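Local atomic coordinates of ABC transporter ATP-binding protein (Leptospira interrogans serovar Copenhageni, PDB entry 4HZI), a protein that probably binds and hydrolyses ATP as the ATPase subunit of an orphan ABC transporter involved in manganese utilization and tolerance. Residues 174-186 with 202-216. Sequence-based numbering, arbitrary orientation.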
loop_
_atom_site.group_PDB
_atom_site.type_symbol
_atom_site.label_atom_id
_atom_site.label_comp_id
_atom_site.label_asym_id
_atom_site.label_seq_id
_atom_site.Cartn_x
_atom_site.Cartn_y
_atom_site.Cartn_z
ATOM N N LEU A 174 8.641 14.820 10.716
ATOM C CA LEU A 174 7.792 13.900 11.453
ATOM C C LEU A 174 7.930 12.468 10.915
ATOM O O LEU A 174 8.214 12.275 9.717
ATOM C CB LEU A 174 6.330 14.341 11.338
ATOM C CG LEU A 174 5.972 15.728 11.891
ATOM C CD1 LEU A 174 4.528 16.031 11.528
ATOM C CD2 LEU A 174 6.162 15.807 13.390
ATOM N N SER A 175 7.695 11.498 11.796
ATOM C CA SER A 175 7.539 10.094 11.402
ATOM C C SER A 175 6.322 9.966 10.440
ATOM O O SER A 175 5.455 10.853 10.372
ATOM C CB SER A 175 7.372 9.217 12.640
ATOM O OG SER A 175 6.020 9.233 13.116
ATOM N N SER A 176 6.264 8.886 9.681
ATOM C CA SER A 176 5.285 8.774 8.637
ATOM C C SER A 176 3.884 8.736 9.259
ATOM O O SER A 176 2.999 9.350 8.721
ATOM C CB SER A 176 5.539 7.525 7.778
ATOM O OG SER A 176 5.470 6.390 8.613
ATOM N N GLY A 177 3.728 8.079 10.412
ATOM C CA GLY A 177 2.392 7.998 11.090
ATOM C C GLY A 177 1.961 9.348 11.681
ATOM O O GLY A 177 0.791 9.752 11.617
ATOM N N GLU A 178 2.940 10.057 12.225
ATOM C CA GLU A 178 2.748 11.422 12.721
ATOM C C GLU A 178 2.327 12.407 11.654
ATOM O O GLU A 178 1.515 13.269 11.947
ATOM C CB GLU A 178 4.042 11.930 13.380
ATOM C CG GLU A 178 4.343 11.204 14.657
ATOM C CD GLU A 178 5.691 11.548 15.288
ATOM O OE1 GLU A 178 6.608 12.049 14.602
ATOM O OE2 GLU A 178 5.817 11.265 16.493
ATOM N N LYS A 179 2.862 12.317 10.434
ATOM C CA LYS A 179 2.393 13.198 9.361
ATOM C C LYS A 179 0.897 13.043 9.158
ATOM O O LYS A 179 0.200 14.031 8.933
ATOM C CB LYS A 179 3.114 12.914 8.071
ATOM C CG LYS A 179 4.548 13.396 8.113
ATOM C CD LYS A 179 5.279 13.056 6.837
ATOM C CE LYS A 179 6.760 13.324 7.025
ATOM N NZ LYS A 179 7.427 13.180 5.733
ATOM N N LYS A 180 0.412 11.797 9.212
ATOM C CA LYS A 180 -1.013 11.552 8.997
ATOM C C LYS A 180 -1.848 12.152 10.128
ATOM O O LYS A 180 -2.918 12.677 9.869
ATOM C CB LYS A 180 -1.326 10.064 8.798
ATOM C CG LYS A 180 -0.635 9.400 7.608
ATOM C CD LYS A 180 -0.923 10.087 6.304
ATOM C CE LYS A 180 -0.187 9.434 5.138
ATOM N NZ LYS A 180 -1.036 8.462 4.433
ATOM N N LYS A 181 -1.340 12.141 11.369
ATOM C CA LYS A 181 -2.024 12.805 12.482
ATOM C C LYS A 181 -2.198 14.262 12.207
ATOM O O LYS A 181 -3.255 14.819 12.455
ATOM C CB LYS A 181 -1.245 12.667 13.796
ATOM C CG LYS A 181 -0.977 11.250 14.225
ATOM C CD LYS A 181 -0.127 11.206 15.493
ATOM C CE LYS A 181 0.379 9.803 15.735
ATOM N NZ LYS A 181 0.975 9.656 17.104
ATOM N N ILE A 182 -1.153 14.884 11.688
ATOM C CA ILE A 182 -1.181 16.303 11.452
ATOM C C ILE A 182 -2.091 16.639 10.278
ATOM O O ILE A 182 -2.842 17.650 10.326
ATOM C CB ILE A 182 0.258 16.871 11.301
ATOM C CG1 ILE A 182 1.038 16.734 12.632
ATOM C CG2 ILE A 182 0.236 18.303 10.853
ATOM C CD1 ILE A 182 0.296 17.071 13.894
ATOM N N LEU A 183 -2.068 15.795 9.241
ATOM C CA LEU A 183 -3.039 15.938 8.154
ATOM C C LEU A 183 -4.476 15.760 8.637
ATOM O O LEU A 183 -5.379 16.464 8.150
ATOM C CB LEU A 183 -2.728 15.025 6.978
ATOM C CG LEU A 183 -1.403 15.360 6.289
ATOM C CD1 LEU A 183 -1.112 14.358 5.184
ATOM C CD2 LEU A 183 -1.420 16.771 5.743
ATOM N N PHE A 184 -4.715 14.872 9.576
ATOM C CA PHE A 184 -6.026 14.771 10.159
ATOM C C PHE A 184 -6.431 16.103 10.854
ATOM O O PHE A 184 -7.540 16.629 10.660
ATOM C CB PHE A 184 -6.066 13.611 11.108
ATOM C CG PHE A 184 -7.400 13.393 11.778
ATOM C CD1 PHE A 184 -7.724 14.030 12.968
ATOM C CD2 PHE A 184 -8.347 12.549 11.221
ATOM C CE1 PHE A 184 -8.941 13.812 13.595
ATOM C CE2 PHE A 184 -9.564 12.332 11.835
ATOM C CZ PHE A 184 -9.880 12.975 13.014
ATOM N N LEU A 185 -5.506 16.681 11.623
ATOM C CA LEU A 185 -5.803 17.952 12.308
ATOM C C LEU A 185 -6.131 19.053 11.316
ATOM O O LEU A 185 -7.087 19.830 11.496
ATOM C CB LEU A 185 -4.647 18.362 13.242
ATOM C CG LEU A 185 -4.382 17.400 14.378
ATOM C CD1 LEU A 185 -3.364 17.942 15.354
ATOM C CD2 LEU A 185 -5.703 17.064 15.079
ATOM N N ARG A 186 -5.339 19.112 10.258
ATOM C CA ARG A 186 -5.562 20.044 9.179
ATOM C C ARG A 186 -6.983 19.913 8.585
ATOM O O ARG A 186 -7.640 20.936 8.251
ATOM C CB ARG A 186 -4.530 19.824 8.112
ATOM C CG ARG A 186 -4.745 20.686 6.886
ATOM C CD ARG A 186 -3.677 20.460 5.832
ATOM N NE ARG A 186 -3.937 21.270 4.654
ATOM C CZ ARG A 186 -4.900 21.051 3.751
ATOM N NH1 ARG A 186 -5.716 20.008 3.856
ATOM N NH2 ARG A 186 -5.062 21.898 2.735
ATOM N N SER A 202 -2.068 4.984 3.534
ATOM C CA SER A 202 -1.151 4.914 2.417
ATOM C C SER A 202 0.270 5.279 2.883
ATOM O O SER A 202 0.451 6.235 3.685
ATOM C CB SER A 202 -1.615 5.834 1.271
ATOM O OG SER A 202 -1.593 7.218 1.639
ATOM N N SER A 203 1.231 4.464 2.432
ATOM C CA SER A 203 2.642 4.617 2.740
ATOM C C SER A 203 2.989 4.251 4.157
ATOM O O SER A 203 4.135 4.486 4.570
ATOM C CB SER A 203 3.129 6.059 2.521
ATOM O OG SER A 203 2.705 6.524 1.271
ATOM N N LEU A 204 2.032 3.742 4.943
ATOM C CA LEU A 204 2.349 3.406 6.324
ATOM C C LEU A 204 2.627 1.928 6.439
ATOM O O LEU A 204 1.820 1.096 6.033
ATOM C CB LEU A 204 1.216 3.806 7.254
ATOM C CG LEU A 204 0.824 5.270 7.214
ATOM C CD1 LEU A 204 -0.122 5.485 8.353
ATOM C CD2 LEU A 204 2.036 6.172 7.359
ATOM N N ASP A 205 3.769 1.585 7.014
ATOM C CA ASP A 205 3.999 0.221 7.433
ATOM C C ASP A 205 3.206 -0.074 8.702
ATOM O O ASP A 205 2.519 0.815 9.273
ATOM C CB ASP A 205 5.508 -0.092 7.562
ATOM C CG ASP A 205 6.212 0.636 8.687
ATOM O OD1 ASP A 205 5.591 1.079 9.694
ATOM O OD2 ASP A 205 7.457 0.753 8.562
ATOM N N LEU A 206 3.325 -1.289 9.174
ATOM C CA LEU A 206 2.491 -1.766 10.281
ATOM C C LEU A 206 2.618 -0.885 11.563
ATOM O O LEU A 206 1.634 -0.611 12.245
ATOM C CB LEU A 206 2.910 -3.198 10.529
ATOM C CG LEU A 206 2.447 -4.180 11.566
ATOM C CD1 LEU A 206 3.117 -5.501 11.210
ATOM C CD2 LEU A 206 2.848 -3.761 12.957
ATOM N N THR A 207 3.825 -0.446 11.855
ATOM C CA THR A 207 4.147 0.307 13.065
ATOM C C THR A 207 3.568 1.720 12.940
ATOM O O THR A 207 2.947 2.253 13.870
ATOM C CB THR A 207 5.681 0.363 13.266
ATOM O OG1 THR A 207 6.238 -0.976 13.297
ATOM C CG2 THR A 207 6.046 1.060 14.563
ATOM N N ALA A 208 3.805 2.331 11.795
ATOM C CA ALA A 208 3.293 3.652 11.509
ATOM C C ALA A 208 1.765 3.663 11.442
ATOM O O ALA A 208 1.107 4.657 11.859
ATOM C CB ALA A 208 3.878 4.144 10.209
ATOM N N ARG A 209 1.194 2.585 10.936
ATOM C CA ARG A 209 -0.254 2.470 10.832
ATOM C C ARG A 209 -0.862 2.392 12.237
ATOM O O ARG A 209 -1.856 3.046 12.538
ATOM C CB ARG A 209 -0.654 1.223 10.008
ATOM C CG ARG A 209 -2.137 1.029 9.874
ATOM C CD ARG A 209 -2.478 -0.169 9.012
ATOM N NE ARG A 209 -2.344 -1.384 9.796
ATOM C CZ ARG A 209 -1.934 -2.567 9.367
ATOM N NH1 ARG A 209 -1.554 -2.762 8.128
ATOM N NH2 ARG A 209 -1.884 -3.569 10.238
ATOM N N GLU A 210 -0.258 1.574 13.083
ATOM C CA GLU A 210 -0.673 1.502 14.482
ATOM C C GLU A 210 -0.605 2.820 15.193
ATOM O O GLU A 210 -1.502 3.140 15.983
ATOM C CB GLU A 210 0.122 0.475 15.242
ATOM C CG GLU A 210 -0.540 -0.864 15.211
ATOM C CD GLU A 210 -1.966 -0.801 15.746
ATOM O OE1 GLU A 210 -2.157 -0.657 16.961
ATOM O OE2 GLU A 210 -2.888 -0.900 14.934
ATOM N N ASP A 211 0.447 3.563 14.947
ATOM C CA ASP A 211 0.612 4.881 15.537
ATOM C C ASP A 211 -0.530 5.833 15.144
ATOM O O ASP A 211 -1.152 6.507 15.991
ATOM C CB ASP A 211 1.923 5.470 15.076
ATOM C CG ASP A 211 2.308 6.744 15.835
ATOM O OD1 ASP A 211 1.822 6.969 16.971
ATOM O OD2 ASP A 211 3.039 7.555 15.259
ATOM N N PHE A 212 -0.811 5.887 13.846
ATOM C CA PHE A 212 -1.853 6.759 13.365
ATOM C C PHE A 212 -3.256 6.296 13.817
ATOM O O PHE A 212 -4.090 7.112 14.225
ATOM C CB PHE A 212 -1.805 6.857 11.811
ATOM C CG PHE A 212 -3.012 7.545 11.235
ATOM C CD1 PHE A 212 -3.263 8.881 11.525
ATOM C CD2 PHE A 212 -3.941 6.835 10.479
ATOM C CE1 PHE A 212 -4.371 9.525 11.024
ATOM C CE2 PHE A 212 -5.050 7.480 9.995
ATOM C CZ PHE A 212 -5.280 8.806 10.278
ATOM N N LEU A 213 -3.543 5.012 13.718
ATOM C CA LEU A 213 -4.829 4.491 14.106
ATOM C C LEU A 213 -5.069 4.687 15.604
ATOM O O LEU A 213 -6.211 4.896 16.029
ATOM C CB LEU A 213 -4.962 3.038 13.722
ATOM C CG LEU A 213 -5.141 2.797 12.189
ATOM C CD1 LEU A 213 -5.460 1.340 11.903
ATOM C CD2 LEU A 213 -6.177 3.705 11.542
ATOM N N GLY A 214 -3.995 4.620 16.391
ATOM C CA GLY A 214 -4.060 4.915 17.817
ATOM C C GLY A 214 -4.523 6.333 18.067
ATOM O O GLY A 214 -5.389 6.562 18.922
ATOM N N PHE A 215 -3.960 7.270 17.316
ATOM C CA PHE A 215 -4.347 8.638 17.380
ATOM C C PHE A 215 -5.811 8.804 17.000
ATOM O O PHE A 215 -6.517 9.562 17.660
ATOM C CB PHE A 215 -3.451 9.476 16.504
ATOM C CG PHE A 215 -4.014 10.811 16.155
ATOM C CD1 PHE A 215 -3.761 11.915 16.953
ATOM C CD2 PHE A 215 -4.780 10.970 15.027
ATOM C CE1 PHE A 215 -4.289 13.143 16.626
ATOM C CE2 PHE A 215 -5.298 12.187 14.693
ATOM C CZ PHE A 215 -5.047 13.284 15.488
ATOM N N LEU A 216 -6.281 8.120 15.942
ATOM C CA LEU A 216 -7.697 8.213 15.579
ATOM C C LEU A 216 -8.627 7.743 16.644
ATOM O O LEU A 216 -9.684 8.348 16.875
ATOM C CB LEU A 216 -8.019 7.337 14.365
ATOM C CG LEU A 216 -7.949 7.985 13.035
ATOM C CD1 LEU A 216 -8.426 6.926 12.007
ATOM C CD2 LEU A 216 -8.860 9.214 13.034
HETATM O O HOH W 1 4.756 6.979 12.770
HETATM O O HOH W 2 5.853 3.775 7.214
HETATM O O HOH W 3 4.699 8.560 17.003
#
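The ABC signature motif, Leu174-Ser175-Ser176-Gly177-Glu178, leads into helix 176-186, which packs on helix 206-216; the latter follows the Walker B strand 194-198 and the D-loop (Ser202-Asp205). The two helices run side by side at 28°, their axes 8.0 Å apart. Gly177 lets them close in: its CA lies 3.7 Å from Ala208 O. Beside it, Leu204 CD2 packs against Ser176 O and OG.

The Lys180 chain bends at chi2 (-56°) and again at chi4, which brings NZ to the D-loop. NZ donates to Ser202 O at 2.8 Å, in the carbonyl plane on a lone pair. It also bonds Pro200 O and Ser115 OG, so three hydrogen bonds hold the buried amine. Lys180 CB sits over one face of the Phe212 ring, toward its rim.

Lys181 instead stays extended. Its CB stands over the centre of the Phe215 ring, 3.9 Å from the centroid, and NZ forms a salt bridge with Asp211 OD1 at 2.8 Å, coming from above the carboxylate plane. The edge of Phe215 meets the face of Phe184 in an offset T-shaped pair, planes at 84°. Phe184 CE2 touches Leu216 CD2.

Asp205, the N-cap of helix 206-216, forms a salt bridge with Arg68 of the second subunit. Ser175 and Glu178 make a capping box. One water bridges Ser175 OG (2.6 Å) and Asp211 OD2; another donates to both Glu178 OE2 and Asp211 OD2.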